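Local coordinates for cytochrome c family protein (Geobacter sulfurreducens, PDB 3OUQ) that probably carries electrons along a chain of bound c-type hemes, this piece being the N-terminal six-heme part of a twelve-heme cytochrome, at residues 37-42 against 55-60. Numbering follows the deposited sequence.
With HEC (heme c), chain C.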
ATOM      1  N   ALA A  37      14.553  17.300  -9.864  1.00 68.79           N
ATOM      2  CA  ALA A  37      15.563  16.630  -9.049  1.00 68.24           C
ATOM      3  C   ALA A  37      14.849  15.459  -8.405  1.00 67.47           C
ATOM      4  O   ALA A  37      15.193  14.302  -8.637  1.00 68.84           O
ATOM      5  CB  ALA A  37      16.086  17.568  -7.980  1.00 67.68           C
ATOM      6  N   LEU A  38      13.836  15.787  -7.608  1.00 66.35           N
ATOM      7  CA  LEU A  38      13.036  14.791  -6.926  1.00 65.82           C
ATOM      8  C   LEU A  38      11.971  14.341  -7.923  1.00 65.33           C
ATOM      9  O   LEU A  38      11.843  13.149  -8.238  1.00 65.83           O
ATOM     10  CB  LEU A  38      12.364  15.403  -5.704  1.00 66.24           C
ATOM     11  CG  LEU A  38      13.250  16.107  -4.669  1.00 66.56           C
ATOM     12  CD1 LEU A  38      12.372  16.691  -3.567  1.00 66.07           C
ATOM     13  CD2 LEU A  38      14.263  15.140  -4.073  1.00 65.84           C
ATOM     14  N   PHE A  39      11.221  15.308  -8.443  1.00 64.15           N
ATOM     15  CA  PHE A  39      10.172  15.000  -9.400  1.00 63.06           C
ATOM     16  C   PHE A  39      10.449  15.531 -10.801  1.00 62.76           C
ATOM     17  O   PHE A  39      10.412  16.735 -11.047  1.00 63.74           O
ATOM     18  CB  PHE A  39       8.839  15.533  -8.884  1.00 61.65           C
ATOM     19  CG  PHE A  39       8.503  15.053  -7.502  1.00 60.45           C
ATOM     20  CD1 PHE A  39       9.125  15.601  -6.389  1.00 59.26           C
ATOM     21  CD2 PHE A  39       7.577  14.033  -7.312  1.00 59.79           C
ATOM     22  CE1 PHE A  39       8.834  15.134  -5.109  1.00 58.64           C
ATOM     23  CE2 PHE A  39       7.284  13.561  -6.034  1.00 58.78           C
ATOM     24  CZ  PHE A  39       7.911  14.117  -4.932  1.00 57.50           C
ATOM     25  N   ASP A  40      10.732  14.616 -11.722  1.00 63.53           N
ATOM     26  CA  ASP A  40      10.993  14.994 -13.105  1.00 64.72           C
ATOM     27  C   ASP A  40       9.640  15.326 -13.727  1.00 64.28           C
ATOM     28  O   ASP A  40       9.534  16.176 -14.615  1.00 65.30           O
ATOM     29  CB  ASP A  40      11.669  13.841 -13.855  1.00 67.54           C
ATOM     30  N   LEU A  41       8.605  14.648 -13.240  1.00 63.67           N
ATOM     31  CA  LEU A  41       7.244  14.883 -13.701  1.00 63.34           C
ATOM     32  C   LEU A  41       7.096  14.798 -15.220  1.00 62.75           C
ATOM     33  O   LEU A  41       6.317  15.548 -15.809  1.00 62.76           O
ATOM     34  CB  LEU A  41       6.783  16.258 -13.192  1.00 63.01           C
ATOM     35  CG  LEU A  41       5.415  16.823 -13.579  1.00 62.12           C
ATOM     36  CD1 LEU A  41       4.331  15.764 -13.447  1.00 62.97           C
ATOM     37  CD2 LEU A  41       5.125  18.017 -12.695  1.00 62.58           C
ATOM     38  N   ARG A  42       7.823  13.879 -15.853  1.00 62.80           N
ATOM     39  CA  ARG A  42       7.747  13.745 -17.309  1.00 63.67           C
ATOM     40  C   ARG A  42       7.214  12.402 -17.805  1.00 66.10           C
ATOM     41  O   ARG A  42       6.590  12.325 -18.865  1.00 70.32           O
ATOM     42  CB  ARG A  42       9.121  14.000 -17.932  1.00 60.72           C
ATOM     43  N   GLY A  55      13.957   5.842  -0.657  1.00 43.39           N
ATOM     44  CA  GLY A  55      14.348   7.224  -0.864  1.00 43.61           C
ATOM     45  C   GLY A  55      13.757   7.916  -2.077  1.00 44.78           C
ATOM     46  O   GLY A  55      14.095   9.066  -2.362  1.00 46.36           O
ATOM     47  N   LYS A  56      12.881   7.223  -2.795  1.00 45.20           N
ATOM     48  CA  LYS A  56      12.247   7.790  -3.979  1.00 44.82           C
ATOM     49  C   LYS A  56      11.014   8.599  -3.593  1.00 44.15           C
ATOM     50  O   LYS A  56      10.538   8.513  -2.466  1.00 45.32           O
ATOM     51  CB  LYS A  56      11.842   6.667  -4.934  1.00 46.87           C
ATOM     52  CG  LYS A  56      13.010   5.910  -5.552  1.00 50.51           C
ATOM     53  CD  LYS A  56      13.817   6.801  -6.491  1.00 54.00           C
ATOM     54  CE  LYS A  56      14.919   6.010  -7.193  1.00 56.57           C
ATOM     55  NZ  LYS A  56      15.665   6.816  -8.213  1.00 56.94           N
ATOM     56  N   SER A  57      10.517   9.394  -4.535  1.00 43.16           N
ATOM     57  CA  SER A  57       9.318  10.214  -4.341  1.00 41.55           C
ATOM     58  C   SER A  57       9.271  11.003  -3.029  1.00 39.82           C
ATOM     59  O   SER A  57      10.249  11.639  -2.641  1.00 39.06           O
ATOM     60  CB  SER A  57       8.079   9.324  -4.451  1.00 42.07           C
ATOM     61  OG  SER A  57       6.896  10.095  -4.461  1.00 45.60           O
ATOM     62  N   CYS A  58       8.121  10.970  -2.360  1.00 37.54           N
ATOM     63  CA  CYS A  58       7.949  11.673  -1.092  1.00 37.10           C
ATOM     64  C   CYS A  58       9.014  11.224  -0.096  1.00 37.47           C
ATOM     65  O   CYS A  58       9.441  11.993   0.762  1.00 36.73           O
ATOM     66  CB  CYS A  58       6.578  11.372  -0.492  1.00 34.55           C
ATOM     67  SG  CYS A  58       5.183  11.473  -1.649  1.00 35.98           S
ATOM     68  N   GLY A  59       9.429   9.967  -0.223  1.00 37.65           N
ATOM     69  CA  GLY A  59      10.427   9.403   0.665  1.00 38.94           C
ATOM     70  C   GLY A  59      11.792  10.067   0.657  1.00 40.19           C
ATOM     71  O   GLY A  59      12.673   9.670   1.421  1.00 40.93           O
ATOM     72  N   ALA A  60      11.994  11.059  -0.201  1.00 40.34           N
ATOM     73  CA  ALA A  60      13.279  11.744  -0.226  1.00 40.46           C
ATOM     74  C   ALA A  60      13.347  12.692   0.974  1.00 40.89           C
ATOM     75  O   ALA A  60      14.418  13.162   1.355  1.00 41.34           O
ATOM     76  CB  ALA A  60      13.441  12.524  -1.520  1.00 40.66           C
TER
HETATM   77 FE   HEC C 602       5.720  16.539   2.473  1.00 38.96          FE
HETATM   78  CHA HEC C 602       4.497  17.891   5.397  1.00 35.71           C
HETATM   79  CHB HEC C 602       2.670  15.002   1.997  1.00 33.68           C
HETATM   80  CHC HEC C 602       6.810  15.219  -0.516  1.00 32.87           C
HETATM   81  CHD HEC C 602       8.723  17.931   3.076  1.00 35.80           C
HETATM   82  NA  HEC C 602       3.988  16.476   3.474  1.00 34.84           N
HETATM   83  C1A HEC C 602       3.650  17.138   4.625  1.00 35.59           C
HETATM   84  C2A HEC C 602       2.286  16.904   4.999  1.00 37.31           C
HETATM   85  C3A HEC C 602       1.791  16.066   4.090  1.00 35.29           C
HETATM   86  C4A HEC C 602       2.838  15.779   3.145  1.00 34.22           C
HETATM   87  CMA HEC C 602       0.387  15.507   4.166  1.00 36.60           C
HETATM   88  CAA HEC C 602       1.562  17.410   6.245  1.00 38.42           C
HETATM   89  CBA HEC C 602       0.670  18.588   5.941  1.00 41.63           C
HETATM   90  CGA HEC C 602      -0.007  19.127   7.179  1.00 43.46           C
HETATM   91  O1A HEC C 602       0.668  19.228   8.218  1.00 47.45           O
HETATM   92  O2A HEC C 602      -1.205  19.461   7.112  1.00 44.99           O
HETATM   93  NB  HEC C 602       4.923  15.380   1.031  1.00 35.95           N
HETATM   94  C1B HEC C 602       3.633  14.824   0.997  1.00 34.01           C
HETATM   95  C2B HEC C 602       3.473  13.995  -0.186  1.00 33.35           C
HETATM   96  C3B HEC C 602       4.630  14.026  -0.896  1.00 33.05           C
HETATM   97  C4B HEC C 602       5.530  14.900  -0.135  1.00 34.80           C
HETATM   98  CMB HEC C 602       2.267  13.181  -0.588  1.00 33.94           C
HETATM   99  CAB HEC C 602       4.975  13.219  -2.163  1.00 33.50           C
HETATM  100  CBB HEC C 602       3.980  13.159  -3.319  1.00 28.86           C
HETATM  101  NC  HEC C 602       7.365  16.620   1.454  1.00 35.87           N
HETATM  102  C1C HEC C 602       7.644  16.053   0.212  1.00 35.70           C
HETATM  103  C2C HEC C 602       9.015  16.355  -0.197  1.00 35.85           C
HETATM  104  C3C HEC C 602       9.562  17.089   0.819  1.00 36.35           C
HETATM  105  C4C HEC C 602       8.540  17.249   1.848  1.00 36.67           C
HETATM  106  CMC HEC C 602       9.709  15.837  -1.454  1.00 32.96           C
HETATM  107  CAC HEC C 602      11.016  17.489   0.992  1.00 37.41           C
HETATM  108  CBC HEC C 602      11.707  18.106  -0.204  1.00 38.36           C
HETATM  109  ND  HEC C 602       6.441  17.639   3.959  1.00 35.55           N
HETATM  110  C1D HEC C 602       7.732  18.100   4.072  1.00 35.39           C
HETATM  111  C2D HEC C 602       7.865  18.901   5.279  1.00 35.60           C
HETATM  112  C3D HEC C 602       6.644  19.042   5.892  1.00 37.90           C
HETATM  113  C4D HEC C 602       5.793  18.161   5.080  1.00 36.68           C
HETATM  114  CMD HEC C 602       9.198  19.418   5.785  1.00 36.04           C
HETATM  115  CAD HEC C 602       6.241  20.158   6.881  1.00 41.87           C
HETATM  116  CBD HEC C 602       5.891  20.055   8.388  1.00 50.22           C
HETATM  117  CGD HEC C 602       4.445  19.595   8.674  1.00 54.31           C
HETATM  118  O1D HEC C 602       3.496  20.142   8.061  1.00 54.45           O
HETATM  119  O2D HEC C 602       4.256  18.696   9.529  1.00 55.41           O
HETATM  120  O   HOH W   1      11.361  10.248  -7.417  1.00 49.48           O
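Phe39 and Leu38 bring the loop 37-42 against Ser57 and Ala60 of 55-60, at the short 3-10 segment 58-60, and a heme c lies against both segments. On Phe39, CG stands anti to the carbonyl carbon (chi1 -54°), which carries the ring from CB toward 55-60. Past CG, its CE1 comes 3.8 Å from the heme methyl CMC, which sits at the ring edge, close to its plane. On the other side of CZ, CE2 lies 3.8 Å from Ser57 OG, an oblique approach, and CZ itself is 3.9 Å from Ser57 C. Cys58 SG makes one of the heme's thioethers, 1.8 Å to CAB; Cys61 makes the other, and His62, which follows it, is an axial ligand of the iron, the CXXCH motif of this cytochrome c7-type domain. With an alanine at Phe39 the heme methyl would keep Leu38 but probably lose its contact with the ring edge, and a gap would be likely to open beside Ser57. Leu38 forks beside it: CD1 touches the same CMC at 3.5 Å, while CD2 meets Ala60 CB at 3.7 Å. No direct hydrogen bond joins the segments, but one water donates to Leu38 O and accepts from Ser57 N, each at 3.1 Å.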